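Local atomic coordinates of 373aa long hypothetical citrate synthase (Sulfolobus tokodaii, PDB entry 1VGP), a protein that is a putative citrate synthase family member, a predominantly alpha-helical protein whose model contains a pair of identical subunits. Residues Glu39-Phe43 and Glu44-Tyr48; Lys67-Glu70 and Glu71-Leu74; Ala184-Phe187 and Ala188-Val192; Leu240-Ser244 and Asn245-Ile249. All coordinates share one frame; numbering follows the deposited sequence.

Overall arrangement
All four contacts are local: each joins side chains and backbone of neighbouring turns at a helix start, inside a helix or at a helix end, within the mainly helical citrate synthase fold. Contacts 1 and 2 lie on successive helices, 43-52 and 58-70, and touch, with centres about 18 Å apart; Glu44 and Leu68 pack together, and Glu44 has a long, weak ion pair with Arg69. Contact 3, whose centre is about 24 Å from that of contact 1, is buried against the second subunit, which contact 1 also reaches through Glu45. Contact 4 is remote at the surface, its centre about 47 Å from that of contact 2, on the opposite side of the chain's centre.

Contact 1. Residues Glu39-Phe43 and Glu44-Tyr48; sequences EFSNF and EEVSY
Asn42 and Glu45 meet at the start of helix 43-52 of the citrate synthase fold, where Asn42 is the N-cap in the tight turn that follows helix 34-40. The capping bond runs from Glu45 N to Asn42 OD1, 2.8 Å and nearly straight, although the N-H comes from above the amide carbonyl plane. Asn42 CG sits between the backbone N and the carbonyl carbon (chi1 52°), which folds the short amide back over the first turn; asparagine suits the place because its oxygen reaches an N-H that has no earlier helical carbonyl to bind.

Backbone bonds take over from there. Val46 N gives to Asn42 O at 2.9 Å, and Ser47 N gives to Phe43 O at 2.8 Å. The latter carbonyl is gripped twice, since Ser47 OG also donates to Phe43 O from above the carbonyl plane. A serine can thus hide its hydroxyl inside a buried helix.

Among the hydroxyl and carboxylate groups, Ser41 OG donates to Glu45 OE1 on its anti side, 2.6 Å away. Glu45 stretches out to do this, with CG anti to N (chi1 176°), and the same carboxylate binds Arg373 and Tyr367 of the second subunit, so the helix start is tied to the subunit interface.

Two hydroxyls touch nonpolar groups. Val46 CG2 rests 3.4 Å from Ser41 OG, while the Phe43 ring, stacked with His149, receives Ser47 OG over one face, nearest its rim at CE2, 3.4 Å away.

Contact 2. Residues Lys67-Glu70 and Glu71-Leu74; sequences KLRE and ERYL
Arg69 and Arg72 lie side by side at the C-terminal end of helix 58-70 of the mainly helical citrate synthase fold, pointing the same way as each other, at the point where the chain leaves the helix for the loop before helix 76-84. Their guanidinium planes are 21° apart. What touches is mainly the aliphatic part of one and the flat group of the other: Arg69 CD comes over one face of the Arg72 guanidinium, 3.5 Å from Arg72 CZ. Arginine fits both positions because three methylenes can cover a neighbour while the charge is carried onward. The charges are nevertheless close, with Arg69 NE 3.7 Å from Arg72 NH2, a pairing likely to be unfavourable unless balanced from outside.

Partners in the next shell probably ease this: the Leu147 carbonyl accepts from Arg72 NH1, and Glu44 OE2 makes a long, weak ion pair with Arg69 NE. The Arg72 side chain also packs on His149 and Asn152. Arg72 reaches Leu147 by a chain extended from CG to NE (chi2 -179°), and Arg72 CG passes 3.2 Å from Leu68 O on the way.

Further out, the backbone is leaving the helix. Glu71 N approaches Lys67 O at 3.4 Å, a bent and weak bond marking the fading of the helical pattern. Glu71 is the first residue to abandon helical backbone angles, and its carboxylate forms a salt bridge with Lys123 of helix 113-135. Tyr73 then packs against Pro143 and Pro145, with Glu70 O at the edge of its ring, 3.7 Å from Tyr73 CD2.

Contact 3. Residues Ala184-Phe187 and Ala188-Val192; sequences ASTF and ASLVV
Phe187 and Val191 face each other one turn apart on helix 184-193, a buried helix of the citrate synthase fold that packs against the second subunit. Four alpha-helical bonds link the two halves, each from an N-H to the carbonyl four residues earlier. They begin with Ala188 N giving to Ala184 O at 2.8 Å and end with Val191 N giving to Phe187 O; between them Ser189 N and Leu190 N bind the carbonyls of Ser185 and Thr186. Every carbonyl of residues 184-187 is therefore used within the helix.

The hydroxyls are also provided for, which is why serine and threonine can be tolerated here. Ser189 OG bonds to Ser202 O of helix 199-210. Ser185 OG bonds to OD1 of Asn183, the residue just before the helix, which also accepts from Thr186 N. Thr186 OG1 is likewise hydrogen-bonded, to a residue adjoining these two segments.

The apolar side chains take the remaining surface. Val191 CG2 sits over the centre of the Phe187 ring, 4.1 Å from the centroid and 11° off the ring normal, a CH-pi contact. Phe187 holds CG anti to its backbone N (chi1 -174°), which turns the ring outward from the helix, with one face toward Val191 CG2. Leu7 and Val12 of the same chain and Pro355 of the second subunit also pack on the Phe187 side chain, while Ala188 meets Val191 of the second subunit and Val191 meets its Ala188, a close approach that the small alanine suits. With the polar groups satisfied at short range, this helix can offer a largely nonpolar surface to its partner subunit.

Contact 4. Residues Leu240-Ser244 and Asn245-Ile249; sequences LNRLS and NKQRI
Arg242 packs against Gln247, Arg248 and Ile249 where helix 235-244 ends and the chain enters a loop at the protein surface. Arg242 CB meets Ile249 CD1 at 4.0 Å, and Arg242 CG lies 3.5 Å from Gln247 CB. Bends at chi2 (128°) and chi3 (-139°) then carry the chain past the Arg248 carbonyl, Arg242 CD being 3.9 Å from Arg248 O. At the tip, Gln247 CB sits over the centre of one guanidinium face, 3.8 Å from Arg242 CZ, with Arg242 NE and NH1 also near it. Arg242 NH2 is close to Arg248 O, but at an angle too poor for a hydrogen bond.

The backbone sets this up: Gln247 N donates to Arg242 O at 2.9 Å, an N-H reaching back five residues as the helix ends. Nearby, Ser244 OG gives to Asn241 O, a short hydroxyl well placed to bind a last-turn carbonyl. Leu243 CD2 packs on Ile249 CG1 at 3.9 Å, and both residues touch Leu300 of helix 281-300. Arginine suits such a boundary: its methylenes join the apolar patch while the charged end lies near the Arg248 carbonyl at the surface, so the loop is held to the helix mostly by one backbone bond and van der Waals contact.

Contact 1. Residues Glu39-Phe43 and Glu44-Tyr48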
loop_
_atom_site.group_PDB
_atom_site.type_symbol
_atom_site.label_atom_id
_atom_site.label_comp_id
_atom_site.label_asym_id
_atom_site.label_seq_id
_atom_site.Cartn_x
_atom_site.Cartn_y
_atom_site.Cartn_z
ATOM N N GLU A 39 3.660 -31.114 11.026
ATOM C CA GLU A 39 4.201 -32.465 11.112
ATOM C C GLU A 39 3.984 -33.271 9.825
ATOM O O GLU A 39 4.860 -34.024 9.416
ATOM C CB GLU A 39 3.562 -33.196 12.305
ATOM C CG GLU A 39 3.768 -34.704 12.335
ATOM C CD GLU A 39 4.983 -35.125 13.150
ATOM O OE1 GLU A 39 5.418 -36.292 12.993
ATOM O OE2 GLU A 39 5.504 -34.298 13.942
ATOM N N PHE A 40 2.828 -33.113 9.186
ATOM C CA PHE A 40 2.458 -34.010 8.099
ATOM C C PHE A 40 2.433 -33.362 6.726
ATOM O O PHE A 40 2.428 -34.055 5.706
ATOM C CB PHE A 40 1.091 -34.635 8.364
ATOM C CG PHE A 40 1.035 -35.480 9.601
ATOM C CD1 PHE A 40 0.051 -35.263 10.562
ATOM C CD2 PHE A 40 1.956 -36.506 9.802
ATOM C CE1 PHE A 40 -0.018 -36.054 11.700
ATOM C CE2 PHE A 40 1.895 -37.305 10.940
ATOM C CZ PHE A 40 0.904 -37.073 11.888
ATOM N N SER A 41 2.411 -32.035 6.686
ATOM C CA SER A 41 2.307 -31.333 5.410
ATOM C C SER A 41 3.617 -30.671 4.984
ATOM O O SER A 41 4.686 -30.950 5.543
ATOM C CB SER A 41 1.197 -30.284 5.487
ATOM O OG SER A 41 0.775 -29.916 4.184
ATOM N N ASN A 42 3.511 -29.799 3.982
ATOM C CA ASN A 42 4.620 -28.967 3.526
ATOM C C ASN A 42 4.102 -27.624 3.044
ATOM O O ASN A 42 2.879 -27.395 2.976
ATOM C CB ASN A 42 5.348 -29.636 2.372
ATOM C CG ASN A 42 4.406 -30.053 1.264
ATOM O OD1 ASN A 42 3.946 -29.232 0.468
ATOM N ND2 ASN A 42 4.101 -31.345 1.214
ATOM N N PHE A 43 5.032 -26.738 2.685
ATOM C CA PHE A 43 4.654 -25.388 2.276
ATOM C C PHE A 43 3.678 -25.399 1.106
ATOM O O PHE A 43 2.644 -24.743 1.157
ATOM C CB PHE A 43 5.883 -24.565 1.886
ATOM C CG PHE A 43 5.552 -23.148 1.520
ATOM C CD1 PHE A 43 5.355 -22.185 2.514
ATOM C CD2 PHE A 43 5.413 -22.772 0.183
ATOM C CE1 PHE A 43 5.029 -20.872 2.183
ATOM C CE2 PHE A 43 5.087 -21.464 -0.158
ATOM C CZ PHE A 43 4.896 -20.510 0.845
ATOM N N GLU A 44 4.017 -26.142 0.057
ATOM C CA GLU A 44 3.161 -26.235 -1.117
ATOM C C GLU A 44 1.747 -26.704 -0.802
ATOM O O GLU A 44 0.773 -26.068 -1.221
ATOM C CB GLU A 44 3.783 -27.163 -2.147
ATOM C CG GLU A 44 4.908 -26.516 -2.920
ATOM C CD GLU A 44 6.219 -27.239 -2.758
ATOM O OE1 GLU A 44 6.423 -27.855 -1.688
ATOM O OE2 GLU A 44 7.042 -27.189 -3.703
ATOM N N GLU A 45 1.621 -27.808 -0.066
ATOM C CA GLU A 45 0.302 -28.329 0.265
ATOM C C GLU A 45 -0.467 -27.364 1.154
ATOM O O GLU A 45 -1.653 -27.118 0.921
ATOM C CB GLU A 45 0.409 -29.686 0.958
ATOM C CG GLU A 45 -0.934 -30.219 1.414
ATOM C CD GLU A 45 -0.864 -31.642 1.907
ATOM O OE1 GLU A 45 -0.601 -31.826 3.116
ATOM O OE2 GLU A 45 -1.070 -32.572 1.094
ATOM N N VAL A 46 0.198 -26.814 2.168
ATOM C CA VAL A 46 -0.450 -25.854 3.066
ATOM C C VAL A 46 -0.905 -24.588 2.340
ATOM O O VAL A 46 -1.965 -24.031 2.645
ATOM C CB VAL A 46 0.485 -25.450 4.224
ATOM C CG1 VAL A 46 -0.153 -24.350 5.042
ATOM C CG2 VAL A 46 0.779 -26.666 5.098
ATOM N N SER A 47 -0.112 -24.138 1.375
ATOM C CA SER A 47 -0.492 -22.988 0.566
ATOM C C SER A 47 -1.772 -23.248 -0.231
ATOM O O SER A 47 -2.662 -22.390 -0.296
ATOM C CB SER A 47 0.647 -22.612 -0.380
ATOM O OG SER A 47 1.758 -22.119 0.352
ATOM N N TYR A 48 -1.863 -24.427 -0.839
ATOM C CA TYR A 48 -3.060 -24.824 -1.571
ATOM C C TYR A 48 -4.267 -24.880 -0.632
ATOM O O TYR A 48 -5.348 -24.386 -0.960
ATOM C CB TYR A 48 -2.837 -26.198 -2.217
ATOM C CG TYR A 48 -3.962 -26.660 -3.121
ATOM C CD1 TYR A 48 -5.191 -27.079 -2.595
ATOM C CD2 TYR A 48 -3.807 -26.655 -4.505
ATOM C CE1 TYR A 48 -6.241 -27.476 -3.431
ATOM C CE2 TYR A 48 -4.845 -27.049 -5.349
ATOM C CZ TYR A 48 -6.062 -27.454 -4.809
ATOM O OH TYR A 48 -7.102 -27.788 -5.660
#

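Contact 2. Residues Lys67-Glu70 and Glu71-Leu74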
loop_
_atom_site.group_PDB
_atom_site.type_symbol
_atom_site.label_atom_id
_atom_site.label_comp_id
_atom_site.label_asym_id
_atom_site.label_seq_id
_atom_site.Cartn_x
_atom_site.Cartn_y
_atom_site.Cartn_z
ATOM N N LYS A 67 2.771 -25.067 -11.163
ATOM C CA LYS A 67 2.718 -23.628 -11.367
ATOM C C LYS A 67 3.799 -22.943 -10.532
ATOM O O LYS A 67 4.366 -21.920 -10.936
ATOM C CB LYS A 67 1.333 -23.086 -10.966
ATOM C CG LYS A 67 0.216 -23.356 -11.976
ATOM C CD LYS A 67 0.509 -22.717 -13.333
ATOM C CE LYS A 67 -0.766 -22.248 -14.020
ATOM N NZ LYS A 67 -1.767 -23.338 -14.127
ATOM N N LEU A 68 4.082 -23.525 -9.371
ATOM C CA LEU A 68 4.906 -22.877 -8.367
ATOM C C LEU A 68 6.386 -22.879 -8.737
ATOM O O LEU A 68 7.110 -21.939 -8.395
ATOM C CB LEU A 68 4.720 -23.566 -7.015
ATOM C CG LEU A 68 3.792 -22.931 -5.979
ATOM C CD1 LEU A 68 3.859 -23.740 -4.689
ATOM C CD2 LEU A 68 4.201 -21.500 -5.718
ATOM N N ARG A 69 6.839 -23.930 -9.424
ATOM C CA ARG A 69 8.218 -23.984 -9.910
ATOM C C ARG A 69 8.335 -23.307 -11.269
ATOM O O ARG A 69 9.389 -22.769 -11.620
ATOM C CB ARG A 69 8.706 -25.435 -10.037
ATOM C CG ARG A 69 7.925 -26.462 -9.247
ATOM C CD ARG A 69 8.281 -26.432 -7.771
ATOM N NE ARG A 69 7.691 -27.537 -7.015
ATOM C CZ ARG A 69 8.044 -28.814 -7.145
ATOM N NH1 ARG A 69 8.874 -29.184 -8.115
ATOM N NH2 ARG A 69 7.585 -29.723 -6.285
ATOM N N GLU A 70 7.241 -23.345 -12.025
ATOM C CA GLU A 70 7.190 -22.805 -13.378
ATOM C C GLU A 70 7.504 -21.313 -13.419
ATOM O O GLU A 70 8.052 -20.822 -14.400
ATOM C CB GLU A 70 5.797 -23.046 -13.973
ATOM C CG GLU A 70 5.784 -23.550 -15.412
ATOM C CD GLU A 70 5.180 -24.949 -15.544
ATOM O OE1 GLU A 70 5.915 -25.941 -15.339
ATOM O OE2 GLU A 70 3.972 -25.048 -15.852
ATOM N N GLU A 71 7.159 -20.589 -12.359
ATOM C CA GLU A 71 7.185 -19.129 -12.405
ATOM C C GLU A 71 8.109 -18.491 -11.372
ATOM O O GLU A 71 7.849 -17.385 -10.913
ATOM C CB GLU A 71 5.772 -18.576 -12.208
ATOM C CG GLU A 71 4.869 -18.705 -13.421
ATOM C CD GLU A 71 5.239 -17.737 -14.530
ATOM O OE1 GLU A 71 5.443 -16.543 -14.234
ATOM O OE2 GLU A 71 5.324 -18.176 -15.699
ATOM N N ARG A 72 9.184 -19.181 -11.011
ATOM C CA ARG A 72 10.090 -18.686 -9.979
ATOM C C ARG A 72 11.041 -17.649 -10.546
ATOM O O ARG A 72 11.658 -16.886 -9.802
ATOM C CB ARG A 72 10.911 -19.830 -9.375
ATOM C CG ARG A 72 10.086 -20.895 -8.700
ATOM C CD ARG A 72 10.968 -21.969 -8.116
ATOM N NE ARG A 72 10.228 -22.778 -7.159
ATOM C CZ ARG A 72 10.579 -24.003 -6.791
ATOM N NH1 ARG A 72 11.668 -24.561 -7.297
ATOM N NH2 ARG A 72 9.835 -24.666 -5.915
ATOM N N TYR A 73 11.163 -17.631 -11.868
ATOM C CA TYR A 73 12.162 -16.810 -12.522
ATOM C C TYR A 73 11.711 -15.352 -12.558
ATOM O O TYR A 73 10.553 -15.058 -12.865
ATOM C CB TYR A 73 12.405 -17.337 -13.938
ATOM C CG TYR A 73 12.619 -18.837 -13.985
ATOM C CD1 TYR A 73 13.856 -19.400 -13.648
ATOM C CD2 TYR A 73 11.577 -19.703 -14.333
ATOM C CE1 TYR A 73 14.053 -20.788 -13.656
ATOM C CE2 TYR A 73 11.762 -21.096 -14.345
ATOM C CZ TYR A 73 13.003 -21.629 -14.004
ATOM O OH TYR A 73 13.192 -22.996 -14.015
ATOM N N LEU A 74 12.628 -14.445 -12.231
ATOM C CA LEU A 74 12.389 -13.010 -12.339
ATOM C C LEU A 74 12.756 -12.498 -13.732
ATOM O O LEU A 74 13.735 -12.954 -14.331
ATOM C CB LEU A 74 13.234 -12.272 -11.304
ATOM C CG LEU A 74 13.271 -12.851 -9.893
ATOM C CD1 LEU A 74 14.411 -12.202 -9.101
ATOM C CD2 LEU A 74 11.937 -12.616 -9.207
#

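Contact 3. Residues Ala184-Phe187 and Ala188-Val192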
loop_
_atom_site.group_PDB
_atom_site.type_symbol
_atom_site.label_atom_id
_atom_site.label_comp_id
_atom_site.label_asym_id
_atom_site.label_seq_id
_atom_site.Cartn_x
_atom_site.Cartn_y
_atom_site.Cartn_z
ATOM N N ALA A 184 -2.547 -5.026 10.460
ATOM C CA ALA A 184 -2.317 -3.862 9.616
ATOM C C ALA A 184 -1.941 -4.246 8.191
ATOM O O ALA A 184 -2.453 -3.662 7.237
ATOM C CB ALA A 184 -1.242 -2.991 10.227
ATOM N N SER A 185 -1.052 -5.225 8.034
ATOM C CA SER A 185 -0.525 -5.534 6.706
ATOM C C SER A 185 -1.515 -6.330 5.849
ATOM O O SER A 185 -1.689 -6.048 4.667
ATOM C CB SER A 185 0.805 -6.285 6.818
ATOM O OG SER A 185 0.681 -7.445 7.611
ATOM N N THR A 186 -2.166 -7.320 6.443
ATOM C CA THR A 186 -3.195 -8.065 5.732
ATOM C C THR A 186 -4.329 -7.124 5.370
ATOM O O THR A 186 -4.942 -7.250 4.309
ATOM C CB THR A 186 -3.746 -9.199 6.599
ATOM O OG1 THR A 186 -2.671 -10.070 6.960
ATOM C CG2 THR A 186 -4.808 -9.989 5.854
ATOM N N PHE A 187 -4.606 -6.180 6.258
ATOM C CA PHE A 187 -5.702 -5.251 6.052
ATOM C C PHE A 187 -5.332 -4.183 5.002
ATOM O O PHE A 187 -6.166 -3.782 4.183
ATOM C CB PHE A 187 -6.066 -4.589 7.381
ATOM C CG PHE A 187 -7.274 -3.709 7.312
ATOM C CD1 PHE A 187 -7.194 -2.365 7.694
ATOM C CD2 PHE A 187 -8.501 -4.217 6.888
ATOM C CE1 PHE A 187 -8.326 -1.538 7.657
ATOM C CE2 PHE A 187 -9.638 -3.402 6.845
ATOM C CZ PHE A 187 -9.551 -2.057 7.232
ATOM N N ALA A 188 -4.081 -3.733 5.021
ATOM C CA ALA A 188 -3.612 -2.783 4.015
ATOM C C ALA A 188 -3.803 -3.393 2.628
ATOM O O ALA A 188 -4.248 -2.711 1.702
ATOM C CB ALA A 188 -2.136 -2.441 4.252
ATOM N N SER A 189 -3.468 -4.678 2.506
ATOM C CA SER A 189 -3.721 -5.471 1.301
ATOM C C SER A 189 -5.174 -5.377 0.864
ATOM O O SER A 189 -5.472 -5.103 -0.297
ATOM C CB SER A 189 -3.417 -6.946 1.577
ATOM O OG SER A 189 -2.120 -7.264 1.142
ATOM N N LEU A 190 -6.063 -5.639 1.819
ATOM C CA LEU A 190 -7.485 -5.733 1.559
ATOM C C LEU A 190 -8.049 -4.369 1.135
ATOM O O LEU A 190 -8.927 -4.290 0.267
ATOM C CB LEU A 190 -8.203 -6.240 2.814
ATOM C CG LEU A 190 -8.625 -7.710 2.905
ATOM C CD1 LEU A 190 -7.926 -8.566 1.852
ATOM C CD2 LEU A 190 -8.317 -8.218 4.318
ATOM N N VAL A 191 -7.545 -3.300 1.739
ATOM C CA VAL A 191 -8.001 -1.977 1.371
ATOM C C VAL A 191 -7.718 -1.715 -0.104
ATOM O O VAL A 191 -8.588 -1.251 -0.849
ATOM C CB VAL A 191 -7.315 -0.884 2.211
ATOM C CG1 VAL A 191 -7.842 0.492 1.788
ATOM C CG2 VAL A 191 -7.554 -1.138 3.710
ATOM N N VAL A 192 -6.497 -2.010 -0.533
ATOM C CA VAL A 192 -6.147 -1.819 -1.930
ATOM C C VAL A 192 -6.952 -2.787 -2.808
ATOM O O VAL A 192 -7.513 -2.392 -3.835
ATOM C CB VAL A 192 -4.635 -2.024 -2.139
ATOM C CG1 VAL A 192 -4.304 -2.058 -3.620
ATOM C CG2 VAL A 192 -3.875 -0.891 -1.455
#

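Contact 4. Residues Leu240-Ser244 and Asn245-Ile249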
loop_
_atom_site.group_PDB
_atom_site.type_symbol
_atom_site.label_atom_id
_atom_site.label_comp_id
_atom_site.label_asym_id
_atom_site.label_seq_id
_atom_site.Cartn_x
_atom_site.Cartn_y
_atom_site.Cartn_z
ATOM N N LEU A 240 16.239 -10.283 35.013
ATOM C CA LEU A 240 15.684 -9.751 36.245
ATOM C C LEU A 240 15.936 -8.258 36.317
ATOM O O LEU A 240 15.108 -7.495 36.823
ATOM C CB LEU A 240 16.294 -10.469 37.457
ATOM C CG LEU A 240 15.364 -11.446 38.202
ATOM C CD1 LEU A 240 14.216 -11.915 37.302
ATOM C CD2 LEU A 240 16.165 -12.624 38.687
ATOM N N ASN A 241 17.069 -7.823 35.784
ATOM C CA ASN A 241 17.318 -6.397 35.697
ATOM C C ASN A 241 16.297 -5.735 34.783
ATOM O O ASN A 241 15.809 -4.638 35.060
ATOM C CB ASN A 241 18.718 -6.124 35.170
ATOM C CG ASN A 241 19.048 -4.645 35.193
ATOM O OD1 ASN A 241 19.158 -4.003 34.148
ATOM N ND2 ASN A 241 19.182 -4.087 36.400
ATOM N N ARG A 242 15.977 -6.408 33.691
ATOM C CA ARG A 242 15.063 -5.863 32.711
ATOM C C ARG A 242 13.676 -5.701 33.343
ATOM O O ARG A 242 13.014 -4.677 33.171
ATOM C CB ARG A 242 15.008 -6.811 31.516
ATOM C CG ARG A 242 14.669 -6.169 30.197
ATOM C CD ARG A 242 15.685 -6.519 29.130
ATOM N NE ARG A 242 15.957 -5.332 28.338
ATOM C CZ ARG A 242 15.105 -4.829 27.459
ATOM N NH1 ARG A 242 15.185 -3.555 27.091
ATOM N NH2 ARG A 242 14.183 -5.610 26.930
ATOM N N LEU A 243 13.251 -6.711 34.094
ATOM C CA LEU A 243 11.901 -6.741 34.646
ATOM C C LEU A 243 11.717 -5.702 35.742
ATOM O O LEU A 243 10.631 -5.143 35.912
ATOM C CB LEU A 243 11.584 -8.129 35.214
ATOM C CG LEU A 243 11.513 -9.260 34.187
ATOM C CD1 LEU A 243 11.418 -10.590 34.901
ATOM C CD2 LEU A 243 10.321 -9.043 33.271
ATOM N N SER A 244 12.786 -5.446 36.485
ATOM C CA SER A 244 12.707 -4.586 37.656
ATOM C C SER A 244 12.454 -3.137 37.276
ATOM O O SER A 244 11.832 -2.396 38.030
ATOM C CB SER A 244 13.996 -4.676 38.460
ATOM O OG SER A 244 15.084 -4.174 37.708
ATOM N N ASN A 245 12.944 -2.714 36.118
ATOM C CA ASN A 245 12.587 -1.387 35.631
ATOM C C ASN A 245 11.845 -1.474 34.332
ATOM O O ASN A 245 12.398 -1.262 33.251
ATOM C CB ASN A 245 13.831 -0.488 35.508
ATOM C CG ASN A 245 15.029 -1.229 35.013
ATOM O OD1 ASN A 245 14.920 -2.081 34.139
ATOM N ND2 ASN A 245 16.188 -0.914 35.565
ATOM N N LYS A 246 10.549 -1.705 34.455
ATOM C CA LYS A 246 9.756 -2.578 33.619
ATOM C C LYS A 246 10.028 -2.528 32.123
ATOM O O LYS A 246 9.348 -1.809 31.381
ATOM C CB LYS A 246 8.292 -2.282 33.907
ATOM C CG LYS A 246 8.100 -1.038 34.783
ATOM C CD LYS A 246 6.854 -1.114 35.664
ATOM C CE LYS A 246 6.886 -0.052 36.760
ATOM N NZ LYS A 246 5.519 0.351 37.196
ATOM N N GLN A 247 11.005 -3.302 31.653
ATOM C CA GLN A 247 11.327 -3.394 30.241
ATOM C C GLN A 247 10.872 -4.734 29.656
ATOM O O GLN A 247 10.964 -5.772 30.315
ATOM C CB GLN A 247 12.838 -3.233 30.036
ATOM C CG GLN A 247 13.417 -1.980 30.662
ATOM C CD GLN A 247 14.926 -1.888 30.525
ATOM O OE1 GLN A 247 15.684 -2.613 31.187
ATOM N NE2 GLN A 247 15.374 -0.995 29.651
ATOM N N ARG A 248 10.384 -4.711 28.415
ATOM C CA ARG A 248 9.876 -5.918 27.755
ATOM C C ARG A 248 10.932 -7.031 27.649
ATOM O O ARG A 248 12.131 -6.770 27.628
ATOM C CB ARG A 248 9.357 -5.550 26.359
ATOM C CG ARG A 248 8.408 -6.578 25.743
ATOM C CD ARG A 248 7.045 -6.615 26.459
ATOM N NE ARG A 248 7.134 -7.128 27.832
ATOM C CZ ARG A 248 6.899 -8.388 28.192
ATOM N NH1 ARG A 248 6.501 -9.279 27.292
ATOM N NH2 ARG A 248 7.071 -8.755 29.458
ATOM N N ILE A 249 10.475 -8.278 27.592
ATOM C CA ILE A 249 11.356 -9.393 27.267
ATOM C C ILE A 249 11.080 -9.842 25.845
ATOM O O ILE A 249 10.018 -10.384 25.564
ATOM C CB ILE A 249 11.125 -10.596 28.203
ATOM C CG1 ILE A 249 11.390 -10.187 29.659
ATOM C CG2 ILE A 249 12.033 -11.751 27.800
ATOM C CD1 ILE A 249 12.830 -9.759 29.949
#